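Local coordinates for ribosomal protein s2-related protein (Deinococcus radiodurans, PDB 2JH3) that binds a [4Fe-4S] cluster, has domains resembling chelatases, and may insert iron into sirohydrochlorin, at residues 12-17 and 342-347; 21-26 and 46-51; 291-296 and 309-314; 300-305 and 354-359. All coordinates share one frame; numbering follows the deposited sequence.

Contact 1: 12-17 and 342-347; sequences GSHHHG and WRPIRT
Ser-13 OG is the best-held polar atom, gripped by two backbone N-H groups of its own loop. His-15 N donates to Ser-13 OG over 2.9 Å (160° at the hydrogen) and His-16 N to the same oxygen over 3.0 Å, so an ST turn and an ST motif share one acceptor. The hydroxyl thereby helps hold the curl that presents Gly-17 and several backbone carbonyls to Trp-342. With CG anti to its backbone N (chi1 -164°), the indole swings into this curl. Gly-17 CA sits over one face, 3.6 Å from the centroid of the six-membered ring of Trp-342 and only 14° off its normal, a CH-pi contact so snug that a side chain at Gly-17 would collide with the ring. The carbonyl oxygens of Ser-13 and His-14 line the indole edge, while NE1 is hydrogen-bonded to Gln-51 OE1. Beside the indole, Pro-344 lays its ring against the first loop, CG standing 3.6 Å from His-14 O, and crosses the imidazole of His-14 at about a right angle. Two waters stitch the backbones together. One donates to His-14 O (3.0 Å) and to Trp-342 O (2.8 Å); the other donates to His-15 O and accepts from Trp-342 N. Val-456 of helix 455-467 packs on both His-14 and Pro-344. The example is one of docking between domains: the turn between the first strand and first helix of a CbiX-type chelatase domain receives a tryptophan and a proline from a loop of the stabilising domain.

Contact 2: 21-26 and 46-51; sequences RATQQV and EGYWQQ
Tyr-48 extends from the strand with CG anti to its carbonyl carbon (chi1 -60°), which drives the ring at helix 21-26 so that it meets Thr-23 tip to tip. Thr-23 answers with its methyl: CG2, anti to the backbone N, stands 3.6 Å from Tyr-48 OH, and CB lies 3.8 Å from Tyr-48 CE2. Gln-24 takes another course. Its CG lies beside the backbone N and the chain then runs extended across the tyrosine, amide and ring planes 86° apart, bringing Gln-24 CG to 3.3 Å from Tyr-48 OH. The setting is a beta-alpha-beta unit, strand 5-10, helix 18-35 and strand 43-48, in which the helix segment runs nearly antiparallel to the last strand (168°) with the axes 9.4 Å apart. Two residues before the tyrosine, on the same side of the strand, Glu-46 stretches alongside it, and Tyr-48 OH donates to Glu-46 OE1 over 3.0 Å, approaching from above the carboxylate plane. A leucine in place of Tyr-48, lacking the hydroxyl that donates to Glu-46 OE1, would probably leave Thr-23 and Gln-24 less well packed and the carboxylate less firmly held. The other carboxylate oxygen, OE2, forms a salt bridge with Arg-31 further along the helix.

Contact 3: 291-296 and 309-314; sequences GGRLGE and RHTLDE
Glu-296 O is the hub of the first shell: Thr-311 N donates to it over 2.8 Å, nearly straight (167°), although from above the carbonyl plane. The same oxygen rests over one face of the His-310 imidazole, 3.6 Å from His-310 CG, and Glu-296 CB makes a CH-pi contact with that ring. At the other end Arg-293 is extended from CG to NE, and its NH2 forms a salt bridge of 2.9 Å with Glu-314 OE1, the carboxylate oxygen lying in the guanidinium plane. A water accepts from Arg-293 NH1 and donates to Thr-311 O and Glu-314 OE1. These residues lie on or just beyond the outer strands of the antiparallel meander 292-294, 297-302, 305-310, the last running on into a short 3-10 turn. In the next shell Leu-312 N donates to His-310 ND1 over 3.0 Å, close to the ring plane, which helps to fix the imidazole's rotation, with NE2 weakly hydrogen-bonded to Leu-351 O. An alanine in place of His-310 would probably disturb this turn, losing the acceptor for Leu-312 N and the surface beneath Glu-296. Glu-296 is held at OE1 by Leu-351 N and at OE2 by a salt bridge to Arg-349 of the second subunit.

Contact 4: 300-305 and 354-359; sequences TPYGGL and GWRAVL
Leu-305, Val-358 and Tyr-302 carry this contact, and they meet at one methyl group. Val-358 CG1 is anti to its backbone N (chi1 173°) and so points at the hairpin turn, where Leu-305 CD1 reaches it at 3.7 Å and Tyr-302 CD2 at 3.8 Å. The leucine crosses the valine obliquely, while the tyrosine crosses it at about a right angle. Both hairpin residues belong to a type II' turn whose inner positions are Gly-303 and Gly-304; Leu-305 N donates to Tyr-302 O over 2.8 Å and Tyr-302 N to Leu-305 O over 2.9 Å. This reciprocal pair closes the hairpin tightly and sets the two side chains next to each other. Leu-305 also lies against the strand's backbone, its CB 3.3 Å from Leu-359 O. Tyr-302, with CG anti to its backbone N (chi1 -177°), carries its ring past the valine to Arg-356, whose NH1 lies 3.6 Å from Tyr-302 OH. The guanidinium brings its edge to this hydroxyl, the two planes 74° apart. Val-358 CG2 lies over one guanidinium face, and the charge is met by a salt bridge from NE to Glu-307, with NH2 hydrogen-bonded to Thr-323 OG1. In the sheet, strand 305-310 lies between 297-302 and 355-359, so Tyr-302 spans past an intervening strand at the hairpin tip. Val-358 and Arg-356 line this face of strand 355-359, whereas Trp-355 and Ala-357 pack on helix 327-333.

The four contacts fall into two touching pairs. Contacts 1 and 2, centres 11 Å apart, meet at Gln-51 of contact 2: its OE1 lies 2.9 Å from Ser-13 N and 3.1 Å from Trp-342 NE1, probably accepting from both. Contacts 3 and 4, also 11 Å between centres, lie on one sheet of the stabilising domain, where Asp-313 OD2 is 2.7 Å from Gly-354 N. Between the pairs, contacts 1 and 3 approach to about 5 Å at their nearest atoms without touching. The iron-sulphur cluster lies about 9 Å from the side chain of His-14, 12 Å from that of Glu-296 and 14 Å from that of Tyr-48; contact 4 is remote from it.

Contact 1: 12-17 and 342-347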
loop_
_atom_site.group_PDB
_atom_site.type_symbol
_atom_site.label_atom_id
_atom_site.label_comp_id
_atom_site.label_asym_id
_atom_site.label_seq_id
_atom_site.Cartn_x
_atom_site.Cartn_y
_atom_site.Cartn_z
ATOM N N GLY A 12 13.572 14.514 -10.795
ATOM C CA GLY A 12 12.877 13.644 -9.831
ATOM C C GLY A 12 12.831 12.175 -10.256
ATOM O O GLY A 12 13.357 11.801 -11.321
ATOM N N SER A 13 12.110 11.350 -9.472
ATOM C CA SER A 13 12.011 9.898 -9.767
ATOM C C SER A 13 10.854 9.291 -9.027
ATOM O O SER A 13 10.450 9.806 -7.959
ATOM C CB SER A 13 13.281 9.220 -9.267
ATOM O OG SER A 13 13.338 7.825 -9.532
ATOM N N HIS A 14 10.296 8.220 -9.614
ATOM C CA HIS A 14 9.362 7.391 -8.910
ATOM C C HIS A 14 10.059 6.524 -7.899
ATOM O O HIS A 14 9.442 6.132 -6.926
ATOM C CB HIS A 14 8.532 6.525 -9.799
ATOM C CG HIS A 14 7.631 7.249 -10.723
ATOM N ND1 HIS A 14 7.396 8.602 -10.640
ATOM C CD2 HIS A 14 6.814 6.781 -11.688
ATOM C CE1 HIS A 14 6.540 8.948 -11.595
ATOM N NE2 HIS A 14 6.184 7.855 -12.254
ATOM N N HIS A 15 11.351 6.261 -8.067
ATOM C CA HIS A 15 11.978 5.228 -7.229
ATOM C C HIS A 15 13.230 5.594 -6.449
ATOM O O HIS A 15 13.612 4.920 -5.479
ATOM C CB HIS A 15 12.297 3.991 -8.096
ATOM C CG HIS A 15 11.093 3.372 -8.730
ATOM N ND1 HIS A 15 10.120 2.732 -7.996
ATOM C CD2 HIS A 15 10.677 3.332 -10.018
ATOM C CE1 HIS A 15 9.170 2.299 -8.799
ATOM N NE2 HIS A 15 9.486 2.643 -10.030
ATOM N N HIS A 16 13.921 6.620 -6.876
ATOM C CA HIS A 16 15.236 6.904 -6.309
ATOM C C HIS A 16 15.378 8.337 -5.878
ATOM O O HIS A 16 15.090 9.235 -6.641
ATOM C CB HIS A 16 16.251 6.657 -7.420
ATOM C CG HIS A 16 16.213 5.258 -7.944
ATOM N ND1 HIS A 16 16.394 4.165 -7.120
ATOM C CD2 HIS A 16 15.992 4.774 -9.189
ATOM C CE1 HIS A 16 16.315 3.064 -7.851
ATOM N NE2 HIS A 16 16.057 3.405 -9.107
ATOM N N GLY A 17 15.956 8.563 -4.715
ATOM C CA GLY A 17 16.096 9.929 -4.191
ATOM C C GLY A 17 17.238 10.855 -4.657
ATOM O O GLY A 17 17.252 12.031 -4.285
ATOM N N TRP A 342 10.786 5.139 -1.858
ATOM C CA TRP A 342 10.538 6.534 -2.187
ATOM C C TRP A 342 9.055 6.768 -2.285
ATOM O O TRP A 342 8.328 5.924 -2.780
ATOM C CB TRP A 342 11.173 6.811 -3.537
ATOM C CG TRP A 342 11.357 8.187 -3.914
ATOM C CD1 TRP A 342 10.860 8.795 -5.040
ATOM C CD2 TRP A 342 12.149 9.172 -3.249
ATOM N NE1 TRP A 342 11.288 10.088 -5.103
ATOM C CE2 TRP A 342 12.072 10.352 -4.023
ATOM C CE3 TRP A 342 12.885 9.193 -2.051
ATOM C CZ2 TRP A 342 12.704 11.532 -3.650
ATOM C CZ3 TRP A 342 13.544 10.371 -1.709
ATOM C CH2 TRP A 342 13.444 11.520 -2.519
ATOM N N ARG A 343 8.634 7.969 -1.894
ATOM C CA ARG A 343 7.259 8.419 -2.048
ATOM C C ARG A 343 7.105 9.585 -3.035
ATOM O O ARG A 343 7.070 10.759 -2.601
ATOM C CB ARG A 343 6.813 8.894 -0.670
ATOM C CG ARG A 343 6.815 7.783 0.415
ATOM C CD ARG A 343 6.327 8.237 1.806
ATOM N NE ARG A 343 4.916 8.644 1.751
ATOM C CZ ARG A 343 4.422 9.871 1.881
ATOM N NH1 ARG A 343 5.203 10.890 2.123
ATOM N NH2 ARG A 343 3.085 10.058 1.712
ATOM N N PRO A 344 7.002 9.291 -4.352
ATOM C CA PRO A 344 6.907 10.362 -5.354
ATOM C C PRO A 344 5.609 11.136 -5.305
ATOM O O PRO A 344 5.566 12.325 -5.621
ATOM C CB PRO A 344 7.086 9.615 -6.649
ATOM C CG PRO A 344 6.624 8.283 -6.402
ATOM C CD PRO A 344 6.949 7.967 -5.000
ATOM N N ILE A 345 4.542 10.474 -4.829
ATOM C CA ILE A 345 3.274 11.079 -4.626
ATOM C C ILE A 345 2.993 11.138 -3.126
ATOM O O ILE A 345 2.748 10.113 -2.497
ATOM C CB ILE A 345 2.117 10.280 -5.355
ATOM C CG1 ILE A 345 2.390 10.068 -6.845
ATOM C CG2 ILE A 345 0.824 11.017 -5.149
ATOM C CD1 ILE A 345 2.636 11.305 -7.689
ATOM N N ARG A 346 3.041 12.355 -2.555
ATOM C CA ARG A 346 3.133 12.513 -1.101
ATOM C C ARG A 346 1.790 12.368 -0.423
ATOM O O ARG A 346 1.718 12.277 0.776
ATOM C CB ARG A 346 3.828 13.860 -0.787
ATOM C CG ARG A 346 5.374 13.748 -0.835
ATOM C CD ARG A 346 6.146 15.045 -0.717
ATOM N NE ARG A 346 7.507 14.799 -0.248
ATOM C CZ ARG A 346 7.876 14.577 0.998
ATOM N NH1 ARG A 346 9.151 14.333 1.249
ATOM N NH2 ARG A 346 7.038 14.750 2.026
ATOM N N THR A 347 0.697 12.427 -1.177
ATOM C CA THR A 347 -0.644 12.119 -0.655
ATOM C C THR A 347 -1.001 10.599 -0.565
ATOM O O THR A 347 -2.103 10.266 -0.213
ATOM C CB THR A 347 -1.712 12.777 -1.463
ATOM O OG1 THR A 347 -1.533 12.562 -2.874
ATOM C CG2 THR A 347 -1.685 14.265 -1.194
HETATM O O HOH W 1 8.226 4.171 -5.002
HETATM O O HOH W 2 12.291 3.373 -3.812
#

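Contact 2: 21-26 and 46-51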
loop_
_atom_site.group_PDB
_atom_site.type_symbol
_atom_site.label_atom_id
_atom_site.label_comp_id
_atom_site.label_asym_id
_atom_site.label_seq_id
_atom_site.Cartn_x
_atom_site.Cartn_y
_atom_site.Cartn_z
ATOM N N ARG A 21 17.828 15.231 -4.848
ATOM C CA ARG A 21 18.771 15.816 -3.853
ATOM C C ARG A 21 19.617 16.993 -4.368
ATOM O O ARG A 21 19.842 17.921 -3.635
ATOM C CB ARG A 21 19.663 14.752 -3.166
ATOM C CG ARG A 21 19.549 14.783 -1.649
ATOM N NE ARG A 21 22.062 13.124 -1.681
ATOM C CZ ARG A 21 22.070 12.179 -2.617
ATOM N NH1 ARG A 21 21.723 10.937 -2.303
ATOM N NH2 ARG A 21 22.421 12.477 -3.868
ATOM N N ALA A 22 20.062 16.978 -5.613
ATOM C CA ALA A 22 20.750 18.139 -6.189
ATOM C C ALA A 22 19.907 19.423 -6.170
ATOM O O ALA A 22 20.362 20.532 -5.804
ATOM C CB ALA A 22 21.174 17.835 -7.645
ATOM N N THR A 23 18.688 19.293 -6.645
ATOM C CA THR A 23 17.781 20.417 -6.640
ATOM C C THR A 23 17.497 20.874 -5.196
ATOM O O THR A 23 17.464 22.093 -4.939
ATOM C CB THR A 23 16.484 20.033 -7.341
ATOM O OG1 THR A 23 16.769 19.583 -8.654
ATOM C CG2 THR A 23 15.482 21.173 -7.420
ATOM N N GLN A 24 17.291 19.914 -4.283
ATOM C CA GLN A 24 16.990 20.204 -2.905
ATOM C C GLN A 24 18.116 20.828 -2.214
ATOM O O GLN A 24 17.879 21.706 -1.377
ATOM C CB GLN A 24 16.595 18.984 -2.094
ATOM C CG GLN A 24 15.324 18.344 -2.526
ATOM C CD GLN A 24 15.101 16.977 -1.880
ATOM O OE1 GLN A 24 15.995 16.395 -1.271
ATOM N NE2 GLN A 24 13.914 16.492 -1.981
ATOM N N GLN A 25 19.369 20.422 -2.594
ATOM C CA GLN A 25 20.599 20.964 -2.001
ATOM C C GLN A 25 20.738 22.450 -2.393
ATOM O O GLN A 25 21.019 23.268 -1.526
ATOM C CB GLN A 25 21.830 20.086 -2.385
ATOM C CG GLN A 25 22.174 18.865 -1.488
ATOM O OE1 GLN A 25 24.103 18.029 -2.629
ATOM N NE2 GLN A 25 22.682 16.474 -2.201
ATOM N N VAL A 26 20.552 22.786 -3.688
ATOM C CA VAL A 26 20.693 24.142 -4.121
ATOM C C VAL A 26 19.615 25.007 -3.478
ATOM O O VAL A 26 19.909 26.109 -2.992
ATOM C CB VAL A 26 20.642 24.306 -5.662
ATOM C CG1 VAL A 26 20.728 25.801 -6.031
ATOM C CG2 VAL A 26 21.756 23.608 -6.318
ATOM N N GLU A 46 10.544 24.395 -5.203
ATOM C CA GLU A 46 11.007 23.262 -6.001
ATOM C C GLU A 46 9.897 22.704 -6.839
ATOM O O GLU A 46 8.720 22.685 -6.435
ATOM C CB GLU A 46 11.500 22.150 -5.102
ATOM C CG GLU A 46 12.668 22.552 -4.302
ATOM C CD GLU A 46 12.834 21.692 -3.038
ATOM O OE1 GLU A 46 12.577 20.481 -3.131
ATOM O OE2 GLU A 46 13.284 22.201 -2.006
ATOM N N GLY A 47 10.247 22.233 -8.022
ATOM C CA GLY A 47 9.344 21.401 -8.782
ATOM C C GLY A 47 10.079 20.293 -9.530
ATOM O O GLY A 47 11.292 20.400 -9.800
ATOM N N TYR A 48 9.350 19.231 -9.869
ATOM C CA TYR A 48 9.992 18.067 -10.503
ATOM C C TYR A 48 9.152 17.540 -11.638
ATOM O O TYR A 48 7.943 17.653 -11.636
ATOM C CB TYR A 48 10.277 16.944 -9.485
ATOM C CG TYR A 48 11.179 17.370 -8.401
ATOM C CD1 TYR A 48 10.665 17.877 -7.251
ATOM C CD2 TYR A 48 12.580 17.311 -8.542
ATOM C CE1 TYR A 48 11.495 18.360 -6.231
ATOM C CE2 TYR A 48 13.416 17.816 -7.558
ATOM C CZ TYR A 48 12.860 18.321 -6.384
ATOM O OH TYR A 48 13.692 18.777 -5.366
ATOM N N TRP A 49 9.802 16.918 -12.597
ATOM C CA TRP A 49 9.106 16.261 -13.657
ATOM C C TRP A 49 8.415 14.974 -13.130
ATOM O O TRP A 49 7.242 14.760 -13.403
ATOM C CB TRP A 49 10.100 15.944 -14.806
ATOM C CG TRP A 49 9.497 15.339 -16.028
ATOM C CD1 TRP A 49 8.190 15.184 -16.327
ATOM C CD2 TRP A 49 10.221 14.680 -17.066
ATOM N NE1 TRP A 49 8.039 14.496 -17.517
ATOM C CE2 TRP A 49 9.284 14.195 -17.993
ATOM C CE3 TRP A 49 11.567 14.488 -17.301
ATOM C CZ2 TRP A 49 9.661 13.524 -19.164
ATOM C CZ3 TRP A 49 11.938 13.838 -18.456
ATOM C CH2 TRP A 49 10.991 13.360 -19.365
ATOM N N GLN A 50 9.147 14.147 -12.384
ATOM C CA GLN A 50 8.732 12.791 -12.058
ATOM C C GLN A 50 8.314 12.589 -10.591
ATOM O O GLN A 50 8.154 11.436 -10.137
ATOM C CB GLN A 50 9.862 11.828 -12.419
ATOM C CG GLN A 50 10.088 11.793 -13.859
ATOM C CD GLN A 50 8.919 11.215 -14.576
ATOM O OE1 GLN A 50 8.444 10.134 -14.216
ATOM N NE2 GLN A 50 8.405 11.926 -15.574
ATOM N N GLN A 51 8.140 13.670 -9.831
ATOM C CA GLN A 51 7.638 13.577 -8.460
ATOM C C GLN A 51 7.038 14.863 -7.992
ATOM O O GLN A 51 7.134 15.872 -8.693
ATOM C CB GLN A 51 8.732 13.104 -7.475
ATOM C CG GLN A 51 9.885 14.105 -7.273
ATOM C CD GLN A 51 10.995 13.506 -6.456
ATOM O OE1 GLN A 51 11.684 12.590 -6.859
ATOM N NE2 GLN A 51 11.184 14.044 -5.280
#

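Contact 3: 291-296 and 309-314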
loop_
_atom_site.group_PDB
_atom_site.type_symbol
_atom_site.label_atom_id
_atom_site.label_comp_id
_atom_site.label_asym_id
_atom_site.label_seq_id
_atom_site.Cartn_x
_atom_site.Cartn_y
_atom_site.Cartn_z
ATOM N N GLY A 291 -5.733 23.695 15.906
ATOM C CA GLY A 291 -5.387 22.304 15.939
ATOM C C GLY A 291 -6.221 21.708 14.820
ATOM O O GLY A 291 -7.375 22.108 14.605
ATOM N N GLY A 292 -5.649 20.857 14.017
ATOM C CA GLY A 292 -6.432 20.203 12.966
ATOM C C GLY A 292 -5.680 19.018 12.473
ATOM O O GLY A 292 -4.558 18.761 12.910
ATOM N N ARG A 293 -6.306 18.300 11.556
ATOM C CA ARG A 293 -5.739 17.152 10.894
ATOM C C ARG A 293 -5.778 17.324 9.396
ATOM O O ARG A 293 -6.801 17.749 8.847
ATOM C CB ARG A 293 -6.530 15.914 11.275
ATOM C CG ARG A 293 -6.475 15.538 12.698
ATOM C CD ARG A 293 -7.690 14.684 13.147
ATOM N NE ARG A 293 -7.644 14.545 14.596
ATOM C CZ ARG A 293 -6.864 13.733 15.278
ATOM N NH1 ARG A 293 -6.150 12.763 14.680
ATOM N NH2 ARG A 293 -6.880 13.815 16.613
ATOM N N LEU A 294 -4.674 17.016 8.722
ATOM C CA LEU A 294 -4.538 17.164 7.290
ATOM C C LEU A 294 -4.012 15.858 6.774
ATOM O O LEU A 294 -2.874 15.483 7.104
ATOM C CB LEU A 294 -3.505 18.301 6.963
ATOM C CG LEU A 294 -3.711 19.721 7.501
ATOM C CD1 LEU A 294 -2.718 20.754 6.910
ATOM C CD2 LEU A 294 -5.106 20.240 7.171
ATOM N N GLY A 295 -4.819 15.075 6.038
ATOM C CA GLY A 295 -4.353 13.745 5.592
ATOM C C GLY A 295 -3.977 12.929 6.803
ATOM O O GLY A 295 -4.791 12.686 7.691
ATOM N N GLU A 296 -2.716 12.486 6.856
ATOM C CA GLU A 296 -2.202 11.654 7.909
ATOM C C GLU A 296 -1.369 12.434 8.941
ATOM O O GLU A 296 -0.658 11.804 9.763
ATOM C CB GLU A 296 -1.293 10.589 7.319
ATOM C CG GLU A 296 -1.986 9.451 6.516
ATOM C CD GLU A 296 -0.973 8.283 6.141
ATOM O OE1 GLU A 296 -0.172 8.472 5.191
ATOM O OE2 GLU A 296 -1.066 7.167 6.731
ATOM N N ARG A 309 2.943 15.802 13.650
ATOM C CA ARG A 309 3.328 14.389 13.795
ATOM C C ARG A 309 2.320 13.575 13.008
ATOM O O ARG A 309 1.302 14.090 12.551
ATOM C CB ARG A 309 3.350 13.924 15.270
ATOM C CG ARG A 309 2.018 13.875 15.904
ATOM C CD ARG A 309 2.076 13.344 17.293
ATOM N NE ARG A 309 2.946 14.088 18.249
ATOM C CZ ARG A 309 3.253 13.619 19.447
ATOM N NH1 ARG A 309 2.805 12.457 19.890
ATOM N NH2 ARG A 309 3.980 14.316 20.249
ATOM N N HIS A 310 2.586 12.275 12.865
ATOM C CA HIS A 310 1.640 11.401 12.166
ATOM C C HIS A 310 0.421 11.240 13.081
ATOM O O HIS A 310 0.557 11.057 14.275
ATOM C CB HIS A 310 2.308 10.073 11.888
ATOM C CG HIS A 310 1.640 9.243 10.860
ATOM N ND1 HIS A 310 0.408 8.678 11.049
ATOM C CD2 HIS A 310 2.087 8.777 9.684
ATOM C CE1 HIS A 310 0.116 7.924 10.002
ATOM N NE2 HIS A 310 1.114 7.969 9.165
ATOM N N THR A 311 -0.794 11.243 12.524
ATOM C CA THR A 311 -1.947 10.946 13.314
ATOM C C THR A 311 -1.932 9.597 14.071
ATOM O O THR A 311 -2.486 9.510 15.174
ATOM C CB THR A 311 -3.198 11.054 12.470
ATOM O OG1 THR A 311 -3.021 10.298 11.299
ATOM C CG2 THR A 311 -3.480 12.470 12.062
ATOM N N LEU A 312 -1.288 8.558 13.549
ATOM C CA LEU A 312 -1.133 7.303 14.248
ATOM C C LEU A 312 -0.264 7.424 15.526
ATOM O O LEU A 312 -0.295 6.558 16.384
ATOM C CB LEU A 312 -0.524 6.191 13.320
ATOM C CG LEU A 312 -1.428 5.641 12.167
ATOM C CD1 LEU A 312 -0.606 4.721 11.270
ATOM C CD2 LEU A 312 -2.597 4.941 12.719
ATOM N N ASP A 313 0.595 8.443 15.556
ATOM C CA ASP A 313 1.450 8.747 16.684
ATOM C C ASP A 313 0.802 9.753 17.657
ATOM O O ASP A 313 1.502 10.208 18.533
ATOM C CB ASP A 313 2.813 9.338 16.159
ATOM C CG ASP A 313 3.730 8.261 15.569
ATOM O OD1 ASP A 313 3.604 7.051 15.958
ATOM O OD2 ASP A 313 4.560 8.626 14.703
ATOM N N GLU A 314 -0.486 10.161 17.480
ATOM C CA GLU A 314 -1.169 10.917 18.510
ATOM C C GLU A 314 -0.970 10.299 19.887
ATOM O O GLU A 314 -0.980 9.105 19.987
ATOM C CB GLU A 314 -2.672 11.072 18.198
ATOM C CG GLU A 314 -3.281 12.086 19.103
ATOM C CD GLU A 314 -4.754 12.291 18.964
ATOM O OE1 GLU A 314 -5.404 11.720 18.043
ATOM O OE2 GLU A 314 -5.220 13.138 19.761
HETATM O O HOH W 3 -4.856 10.504 15.770
HETATM O O HOH W 4 -5.455 10.851 9.647
#

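Contact 4: 300-305 and 354-359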
loop_
_atom_site.group_PDB
_atom_site.type_symbol
_atom_site.label_atom_id
_atom_site.label_comp_id
_atom_site.label_asym_id
_atom_site.label_seq_id
_atom_site.Cartn_x
_atom_site.Cartn_y
_atom_site.Cartn_z
ATOM N N THR A 300 -0.773 20.805 15.757
ATOM C CA THR A 300 -1.104 21.188 17.135
ATOM C C THR A 300 -0.393 22.545 17.406
ATOM O O THR A 300 0.782 22.685 17.092
ATOM C CB THR A 300 -0.563 20.179 18.122
ATOM O OG1 THR A 300 -0.969 18.867 17.722
ATOM C CG2 THR A 300 -1.138 20.387 19.493
ATOM N N PRO A 301 -1.094 23.544 17.955
ATOM C CA PRO A 301 -0.355 24.727 18.461
ATOM C C PRO A 301 0.533 24.261 19.609
ATOM O O PRO A 301 0.069 23.488 20.465
ATOM C CB PRO A 301 -1.465 25.661 19.037
ATOM C CG PRO A 301 -2.710 25.070 18.683
ATOM C CD PRO A 301 -2.553 23.695 18.084
ATOM N N TYR A 302 1.767 24.752 19.639
ATOM C CA TYR A 302 2.775 24.352 20.614
ATOM C C TYR A 302 3.341 25.696 21.141
ATOM O O TYR A 302 4.322 26.193 20.634
ATOM C CB TYR A 302 3.842 23.540 19.852
ATOM C CG TYR A 302 4.948 22.972 20.708
ATOM C CD1 TYR A 302 4.685 21.964 21.601
ATOM C CD2 TYR A 302 6.252 23.424 20.611
ATOM C CE1 TYR A 302 5.702 21.455 22.414
ATOM C CE2 TYR A 302 7.270 22.913 21.416
ATOM C CZ TYR A 302 7.002 21.920 22.297
ATOM O OH TYR A 302 7.973 21.392 23.141
ATOM N N GLY A 303 2.615 26.309 22.059
ATOM C CA GLY A 303 2.854 27.696 22.511
ATOM C C GLY A 303 2.808 28.596 21.347
ATOM O O GLY A 303 1.821 28.637 20.643
ATOM N N GLY A 304 3.861 29.342 21.093
ATOM C CA GLY A 304 3.996 30.055 19.820
ATOM C C GLY A 304 4.577 29.406 18.588
ATOM O O GLY A 304 4.709 30.053 17.557
ATOM N N LEU A 305 4.880 28.118 18.656
ATOM C CA LEU A 305 5.287 27.380 17.485
ATOM C C LEU A 305 4.121 26.389 17.148
ATOM O O LEU A 305 3.041 26.455 17.723
ATOM C CB LEU A 305 6.559 26.571 17.791
ATOM C CG LEU A 305 7.632 27.427 18.470
ATOM C CD1 LEU A 305 8.689 26.587 18.948
ATOM C CD2 LEU A 305 8.157 28.491 17.538
ATOM N N GLY A 354 6.930 7.920 13.508
ATOM C CA GLY A 354 8.137 8.021 14.326
ATOM C C GLY A 354 8.854 9.359 14.460
ATOM O O GLY A 354 9.869 9.465 15.147
ATOM N N TRP A 355 8.221 10.382 13.943
ATOM C CA TRP A 355 8.805 11.712 13.836
ATOM C C TRP A 355 7.918 12.784 14.444
ATOM O O TRP A 355 6.706 12.581 14.633
ATOM C CB TRP A 355 9.111 12.005 12.380
ATOM C CG TRP A 355 7.852 12.010 11.525
ATOM C CD1 TRP A 355 7.346 10.967 10.871
ATOM C CD2 TRP A 355 6.960 13.115 11.259
ATOM N NE1 TRP A 355 6.217 11.297 10.246
ATOM C CE2 TRP A 355 5.921 12.612 10.491
ATOM C CE3 TRP A 355 6.941 14.464 11.623
ATOM C CZ2 TRP A 355 4.865 13.420 10.020
ATOM C CZ3 TRP A 355 5.913 15.264 11.156
ATOM C CH2 TRP A 355 4.876 14.737 10.399
ATOM N N ARG A 356 8.496 13.933 14.799
ATOM C CA ARG A 356 7.699 15.147 15.138
ATOM C C ARG A 356 8.400 16.424 14.655
ATOM O O ARG A 356 9.613 16.546 14.791
ATOM C CB ARG A 356 7.379 15.256 16.639
ATOM C CG ARG A 356 8.448 15.743 17.535
ATOM C CD ARG A 356 8.212 15.520 18.980
ATOM N NE ARG A 356 7.628 16.696 19.649
ATOM C CZ ARG A 356 8.312 17.724 20.140
ATOM N NH1 ARG A 356 7.668 18.707 20.741
ATOM N NH2 ARG A 356 9.634 17.741 20.098
ATOM N N ALA A 357 7.680 17.333 14.036
ATOM C CA ALA A 357 8.305 18.537 13.582
ATOM C C ALA A 357 7.850 19.661 14.450
ATOM O O ALA A 357 6.634 19.825 14.656
ATOM C CB ALA A 357 7.959 18.849 12.129
ATOM N N VAL A 358 8.785 20.493 14.915
ATOM C CA VAL A 358 8.405 21.712 15.642
ATOM C C VAL A 358 8.824 22.902 14.827
ATOM O O VAL A 358 10.004 23.103 14.592
ATOM C CB VAL A 358 8.993 21.714 17.048
ATOM C CG1 VAL A 358 8.745 23.067 17.766
ATOM C CG2 VAL A 358 8.380 20.627 17.875
ATOM N N LEU A 359 7.843 23.648 14.293
ATOM C CA LEU A 359 8.070 24.746 13.345
ATOM C C LEU A 359 7.562 26.108 13.871
ATOM O O LEU A 359 6.565 26.193 14.538
ATOM C CB LEU A 359 7.354 24.495 11.987
ATOM C CG LEU A 359 7.765 23.243 11.232
ATOM C CD1 LEU A 359 7.076 23.094 9.904
ATOM C CD2 LEU A 359 9.286 23.102 11.040
#